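Local atomic coordinates of ULam111 (Flavobacterium sp., PDB entry 5WUT), a protein that probably hydrolyses the glycosidic bonds of laminarin, a beta-1,3-glucan, as a laminarinase of glycoside hydrolase family 16. Residues A[105-108]-A[109-113]; A[165-169]-A[170-174]. All coordinates share one frame; numbering follows the deposited sequence.

Contact 1 (A[105-108]-A[109-113]); sequences GSNI and KTVGW
N107 and V111 make the main side-chain contact. The methyl CG2 of V111 sits over one face of the N107 amide. It is nearly equidistant from its two ends, 3.5 Å from N107 OD1 and 3.6 Å from N107 ND2. N107 CG is placed between its own backbone N and carbonyl carbon (chi1 63°), which turns the amide back over the helical turn that follows. The polar end of N107 is directed at another partner: OD1 accepts a hydrogen bond from Q198 NE2.

A looser contact involves I108. Its CG1 runs alongside the chain at G112, with I108 CG1 4.0 Å from G112 C. Further out, I108 CD1 makes an apolar contact with W113 CB at 4.4 Å. The W113 indole leads away from this patch, and its NE1 bonds to E118.

The backbone bonds define the motif. G105 to I108 is a type I beta turn, which delivers the chain from strand 97-105 of the jelly roll into the short helix 108-111. N107 is at the N-cap position, but its side chain makes no capping bond.

The carbonyl of N107 serves the first helical turn with two bonds. V111 N is 2.9 Å from N107 O, almost straight ahead of the carbonyl (C=O...N 168°). T110 N is also 2.9 Å from N107 O, but lies above the carbonyl plane, 51° out of it. The helix closes with G112 N donating to I108 O at 2.9 Å. G112 then leaves the helical conformation with positive phi.

Solvent reaches the outer side. A water accepts from K109 N, 2.8 Å from that nitrogen. Its link to S106 O is modelled too short to be trusted.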
ATOM      1  N   GLY A 105      22.237  10.525   9.108  1.00  8.62           N
ATOM      2  CA  GLY A 105      22.256  11.656  10.026  1.00  8.91           C
ATOM      3  C   GLY A 105      23.399  12.616   9.759  1.00 11.54           C
ATOM      4  O   GLY A 105      24.520  12.200   9.468  1.00 11.89           O
ATOM      5  N   SER A 106      23.119  13.908   9.877  1.00 11.32           N
ATOM      6  CA  SER A 106      24.111  14.941   9.585  1.00 12.68           C
ATOM      7  C   SER A 106      25.389  14.814  10.430  1.00 15.63           C
ATOM      8  O   SER A 106      26.496  15.157   9.978  1.00 18.14           O
ATOM      9  CB  SER A 106      23.492  16.322   9.800  1.00 13.74           C
ATOM     10  OG  SER A 106      24.404  17.344   9.424  1.00 15.40           O
ATOM     11  N   ASN A 107      25.246  14.310  11.651  1.00 13.87           N
ATOM     12  CA  ASN A 107      26.388  14.221  12.559  1.00 15.37           C
ATOM     13  C   ASN A 107      27.273  12.990  12.341  1.00 16.96           C
ATOM     14  O   ASN A 107      28.108  12.676  13.188  1.00 17.44           O
ATOM     15  CB  ASN A 107      25.907  14.258  14.015  1.00 17.31           C
ATOM     16  CG  ASN A 107      25.020  13.071  14.376  1.00 16.19           C
ATOM     17  OD1 ASN A 107      24.716  12.230  13.534  1.00 13.62           O
ATOM     18  ND2 ASN A 107      24.621  12.994  15.644  1.00 16.86           N
ATOM     19  N   ILE A 108      27.119  12.309  11.206  1.00 13.65           N
ATOM     20  CA  ILE A 108      27.884  11.089  10.953  1.00 14.31           C
ATOM     21  C   ILE A 108      29.406  11.316  11.030  1.00 17.06           C
ATOM     22  O   ILE A 108      30.143  10.416  11.429  1.00 18.56           O
ATOM     23  CB  ILE A 108      27.513  10.470   9.576  1.00 14.43           C
ATOM     24  CG1 ILE A 108      28.159   9.088   9.391  1.00 13.26           C
ATOM     25  CG2 ILE A 108      27.870  11.411   8.430  1.00 15.16           C
ATOM     26  CD1 ILE A 108      27.705   8.355   8.141  1.00 14.85           C
ATOM     27  N   LYS A 109      29.886  12.507  10.690  1.00 20.06           N
ATOM     28  CA  LYS A 109      31.336  12.683  10.714  1.00 24.89           C
ATOM     29  C   LYS A 109      31.876  12.876  12.123  1.00 24.28           C
ATOM     30  O   LYS A 109      33.077  12.740  12.331  1.00 30.07           O
ATOM     31  CB  LYS A 109      31.777  13.856   9.839  1.00 28.55           C
ATOM     32  CG  LYS A 109      31.501  13.675   8.356  1.00 31.58           C
ATOM     33  CD  LYS A 109      32.297  14.682   7.532  1.00 35.16           C
ATOM     34  CE  LYS A 109      32.417  14.249   6.077  1.00 33.10           C
ATOM     35  NZ  LYS A 109      32.295  12.766   5.901  1.00 39.46           N
ATOM     36  N   THR A 110      31.012  13.144  13.097  1.00 21.95           N
ATOM     37  CA  THR A 110      31.485  13.199  14.485  1.00 23.71           C
ATOM     38  C   THR A 110      31.067  12.002  15.344  1.00 23.40           C
ATOM     39  O   THR A 110      31.789  11.633  16.266  1.00 27.38           O
ATOM     40  CB  THR A 110      31.035  14.493  15.190  1.00 23.04           C
ATOM     41  OG1 THR A 110      29.605  14.542  15.272  1.00 26.89           O
ATOM     42  CG2 THR A 110      31.531  15.705  14.427  1.00 26.71           C
ATOM     43  N   VAL A 111      29.931  11.373  15.050  1.00 18.77           N
ATOM     44  CA  VAL A 111      29.517  10.244  15.884  1.00 20.94           C
ATOM     45  C   VAL A 111      29.574   8.904  15.156  1.00 18.63           C
ATOM     46  O   VAL A 111      29.499   7.853  15.794  1.00 19.31           O
ATOM     47  CB  VAL A 111      28.079  10.435  16.445  1.00 19.46           C
ATOM     48  CG1 VAL A 111      27.949  11.775  17.140  1.00 19.57           C
ATOM     49  CG2 VAL A 111      27.037  10.291  15.338  1.00 18.05           C
ATOM     50  N   GLY A 112      29.731   8.937  13.835  1.00 18.05           N
ATOM     51  CA  GLY A 112      29.794   7.720  13.045  1.00 16.67           C
ATOM     52  C   GLY A 112      28.451   7.024  12.861  1.00 15.64           C
ATOM     53  O   GLY A 112      27.434   7.454  13.394  1.00 16.43           O
ATOM     54  N   TRP A 113      28.461   5.976  12.048  1.00 13.52           N
ATOM     55  CA  TRP A 113      27.340   5.052  11.895  1.00 13.15           C
ATOM     56  C   TRP A 113      27.586   3.889  12.848  1.00 16.22           C
ATOM     57  O   TRP A 113      28.715   3.416  12.940  1.00 17.03           O
ATOM     58  CB  TRP A 113      27.237   4.573  10.437  1.00 13.38           C
ATOM     59  CG  TRP A 113      26.063   3.681  10.132  1.00 12.94           C
ATOM     60  CD1 TRP A 113      24.881   4.059   9.576  1.00 12.08           C
ATOM     61  CD2 TRP A 113      25.965   2.270  10.361  1.00 13.33           C
ATOM     62  NE1 TRP A 113      24.044   2.979   9.456  1.00 14.04           N
ATOM     63  CE2 TRP A 113      24.689   1.862   9.920  1.00 13.53           C
ATOM     64  CE3 TRP A 113      26.836   1.307  10.890  1.00 14.64           C
ATOM     65  CZ2 TRP A 113      24.258   0.536   9.990  1.00 14.67           C
ATOM     66  CZ3 TRP A 113      26.401  -0.025  10.961  1.00 13.39           C
ATOM     67  CH2 TRP A 113      25.121  -0.392  10.520  1.00 14.94           C
TER
HETATM   68  O   HOH W   1      28.939  15.111  10.140  1.00 27.48           O

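Contact 2 (A[165-169]-A[170-174]); sequences IDWTK and DKMDF
I165, W167, M172 and F174 pack tightly on one face of two antiparallel strands. The M172 methyl CE lies over the W167 five-membered ring, 3.8 Å from its centroid. M172 SD approaches the same ring obliquely, a Met-aromatic contact, and is 3.5 Å from W167 CB. The M172 chain starts anti to its backbone N (chi1 -165°), then bends twice, which brings the thioether back to the indole. I165 CG2 lies over the F174 ring face in a CH-pi contact, 4.0 Å from the centroid. W167 NE1 bonds to Y196 O.

On the other face, D166 and K171 are partly exposed, but D173 is buried and its OD2 bonds to T183. K171 NZ forms a salt bridge with D173 OD1 at 2.7 Å, from above the carboxylate plane. D166 OD2 stays 4.6 Å from K171 NZ, too far for a salt bridge.

At the exposed K169-D170 end, T168 OG1 accepts from D170 N and K171 N, each at 3.2 Å, forming an ST turn. An alanine here has no OG1, and both amides would probably be left without that acceptor, with the K169-D170 corner likely to be less fixed.

D166 N donates to D173 O at 2.8 Å, D173 N to D166 O, and T168 N to K171 O, as in an antiparallel beta hairpin.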
ATOM      1  N   ILE A 165       8.469   9.115   3.209  1.00  8.32           N
ATOM      2  CA  ILE A 165       8.350   9.098   4.662  1.00  8.30           C
ATOM      3  C   ILE A 165       7.643  10.356   5.137  1.00  8.89           C
ATOM      4  O   ILE A 165       7.734  11.404   4.502  1.00  9.27           O
ATOM      5  CB  ILE A 165       9.711   9.000   5.383  1.00  6.65           C
ATOM      6  CG1 ILE A 165      10.662  10.113   4.930  1.00  9.15           C
ATOM      7  CG2 ILE A 165      10.334   7.641   5.136  1.00 10.03           C
ATOM      8  CD1 ILE A 165      11.947  10.190   5.757  1.00  9.67           C
ATOM      9  N   ASP A 166       6.921  10.237   6.244  1.00  8.52           N
ATOM     10  CA  ASP A 166       6.480  11.412   6.986  1.00  8.95           C
ATOM     11  C   ASP A 166       7.223  11.356   8.300  1.00  9.71           C
ATOM     12  O   ASP A 166       7.021  10.452   9.112  1.00 10.83           O
ATOM     13  CB  ASP A 166       4.968  11.444   7.185  1.00 10.28           C
ATOM     14  CG  ASP A 166       4.477  12.818   7.656  1.00 12.96           C
ATOM     15  OD1 ASP A 166       5.198  13.812   7.446  1.00 17.46           O
ATOM     16  OD2 ASP A 166       3.361  12.910   8.190  1.00 20.11           O
ATOM     17  N   TRP A 167       8.106  12.322   8.489  1.00 10.54           N
ATOM     18  CA  TRP A 167       9.082  12.314   9.561  1.00  9.39           C
ATOM     19  C   TRP A 167       8.807  13.476  10.493  1.00  9.59           C
ATOM     20  O   TRP A 167       8.822  14.640  10.074  1.00 11.56           O
ATOM     21  CB  TRP A 167      10.480  12.404   8.938  1.00  7.87           C
ATOM     22  CG  TRP A 167      11.652  12.672   9.847  1.00  9.40           C
ATOM     23  CD1 TRP A 167      11.747  12.469  11.202  1.00  9.65           C
ATOM     24  CD2 TRP A 167      12.912  13.189   9.432  1.00 10.33           C
ATOM     25  NE1 TRP A 167      12.995  12.841  11.651  1.00 11.34           N
ATOM     26  CE2 TRP A 167      13.730  13.287  10.581  1.00  9.31           C
ATOM     27  CE3 TRP A 167      13.427  13.594   8.193  1.00 10.99           C
ATOM     28  CZ2 TRP A 167      15.031  13.775  10.529  1.00  9.79           C
ATOM     29  CZ3 TRP A 167      14.715  14.072   8.146  1.00  9.25           C
ATOM     30  CH2 TRP A 167      15.506  14.157   9.302  1.00 10.57           C
ATOM     31  N   THR A 168       8.514  13.161  11.753  1.00 10.14           N
ATOM     32  CA  THR A 168       8.315  14.193  12.775  1.00 10.24           C
ATOM     33  C   THR A 168       9.166  13.891  14.000  1.00 10.77           C
ATOM     34  O   THR A 168       9.879  12.898  14.041  1.00 11.25           O
ATOM     35  CB  THR A 168       6.837  14.303  13.219  1.00 12.85           C
ATOM     36  OG1 THR A 168       6.488  13.129  13.966  1.00 13.99           O
ATOM     37  CG2 THR A 168       5.913  14.435  12.028  1.00 14.49           C
ATOM     38  N   LYS A 169       9.099  14.762  14.998  1.00 13.00           N
ATOM     39  CA  LYS A 169       9.836  14.536  16.231  1.00 13.49           C
ATOM     40  C   LYS A 169       9.328  13.318  16.991  1.00 12.13           C
ATOM     41  O   LYS A 169      10.018  12.811  17.864  1.00 13.32           O
ATOM     42  CB  LYS A 169       9.749  15.762  17.127  1.00 13.46           C
ATOM     43  CG  LYS A 169       8.390  15.954  17.748  1.00 14.40           C
ATOM     44  CD  LYS A 169       8.365  17.215  18.620  1.00 18.79           C
ATOM     45  CE  LYS A 169       7.020  17.346  19.327  1.00 18.32           C
ATOM     46  NZ  LYS A 169       6.706  18.763  19.663  1.00 30.76           N
ATOM     47  N   ASP A 170       8.129  12.846  16.647  1.00 12.89           N
ATOM     48  CA  ASP A 170       7.499  11.767  17.404  1.00 15.02           C
ATOM     49  C   ASP A 170       7.451  10.427  16.672  1.00 15.59           C
ATOM     50  O   ASP A 170       7.379   9.372  17.305  1.00 15.57           O
ATOM     51  CB  ASP A 170       6.082  12.163  17.800  1.00 15.76           C
ATOM     52  CG  ASP A 170       6.054  13.326  18.770  1.00 17.89           C
ATOM     53  OD1 ASP A 170       6.827  13.320  19.754  1.00 21.46           O
ATOM     54  OD2 ASP A 170       5.276  14.257  18.519  1.00 23.16           O
ATOM     55  N   LYS A 171       7.453  10.448  15.344  1.00 11.58           N
ATOM     56  CA  LYS A 171       7.355   9.188  14.624  1.00 13.16           C
ATOM     57  C   LYS A 171       7.852   9.259  13.193  1.00 13.68           C
ATOM     58  O   LYS A 171       8.002  10.340  12.613  1.00 12.10           O
ATOM     59  CB  LYS A 171       5.916   8.674  14.630  1.00 15.17           C
ATOM     60  CG  LYS A 171       4.929   9.624  14.047  1.00 18.84           C
ATOM     61  CD  LYS A 171       3.597   8.932  13.829  1.00 26.06           C
ATOM     62  CE  LYS A 171       2.571   9.932  13.357  1.00 23.57           C
ATOM     63  NZ  LYS A 171       2.854  10.381  11.971  1.00 27.36           N
ATOM     64  N   MET A 172       8.106   8.078  12.640  1.00 10.03           N
ATOM     65  CA  MET A 172       8.531   7.916  11.264  1.00  8.55           C
ATOM     66  C   MET A 172       7.539   7.015  10.543  1.00  9.63           C
ATOM     67  O   MET A 172       7.462   5.819  10.850  1.00 12.02           O
ATOM     68  CB  MET A 172       9.934   7.307  11.213  1.00  9.44           C
ATOM     69  CG  MET A 172      10.633   7.425   9.870  1.00 11.11           C
ATOM     70  SD  MET A 172      11.344   9.069   9.640  1.00 12.76           S
ATOM     71  CE  MET A 172      12.669   9.060  10.839  1.00 11.79           C
ATOM     72  N   ASP A 173       6.780   7.584   9.610  1.00  8.86           N
ATOM     73  CA  ASP A 173       5.830   6.822   8.789  1.00  9.55           C
ATOM     74  C   ASP A 173       6.429   6.575   7.410  1.00  9.64           C
ATOM     75  O   ASP A 173       7.017   7.494   6.824  1.00 11.82           O
ATOM     76  CB  ASP A 173       4.510   7.574   8.597  1.00 12.32           C
ATOM     77  CG  ASP A 173       3.626   7.601   9.833  1.00 14.85           C
ATOM     78  OD1 ASP A 173       2.858   8.575   9.959  1.00 18.59           O
ATOM     79  OD2 ASP A 173       3.643   6.671  10.653  1.00 12.98           O
ATOM     80  N   PHE A 174       6.260   5.367   6.877  1.00  6.52           N
ATOM     81  CA  PHE A 174       6.766   5.034   5.551  1.00  8.49           C
ATOM     82  C   PHE A 174       5.611   4.714   4.606  1.00 10.03           C
ATOM     83  O   PHE A 174       4.695   3.975   4.993  1.00  9.71           O
ATOM     84  CB  PHE A 174       7.709   3.822   5.613  1.00  9.00           C
ATOM     85  CG  PHE A 174       8.980   4.048   6.409  1.00  8.64           C
ATOM     86  CD1 PHE A 174       8.957   4.069   7.801  1.00  8.71           C
ATOM     87  CD2 PHE A 174      10.211   4.165   5.760  1.00  8.35           C
ATOM     88  CE1 PHE A 174      10.145   4.251   8.534  1.00  9.09           C
ATOM     89  CE2 PHE A 174      11.385   4.339   6.477  1.00 10.43           C
ATOM     90  CZ  PHE A 174      11.353   4.387   7.863  1.00  9.62           C
TER

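Contact 1 precedes contact 2 along the chain, with no overlap. Their centres are 20 Å apart and their nearest atoms about 7 Å apart, so they do not touch. Contact 1 is the loop and short helix between strands 97-105 and 118-123. Contact 2 is the hairpin of strands 161-167 and 172-176. Strand 118-123 relates the two: W113 bonds to E118 at its start, while I165, M172 and F174 pack on I119. The segment leading into strand 200-208 is also shared, with Q198 meeting N107 and Y196 meeting W167. Both contacts thus border the strand that, as in other family 16 enzymes, probably carries the active-site acids.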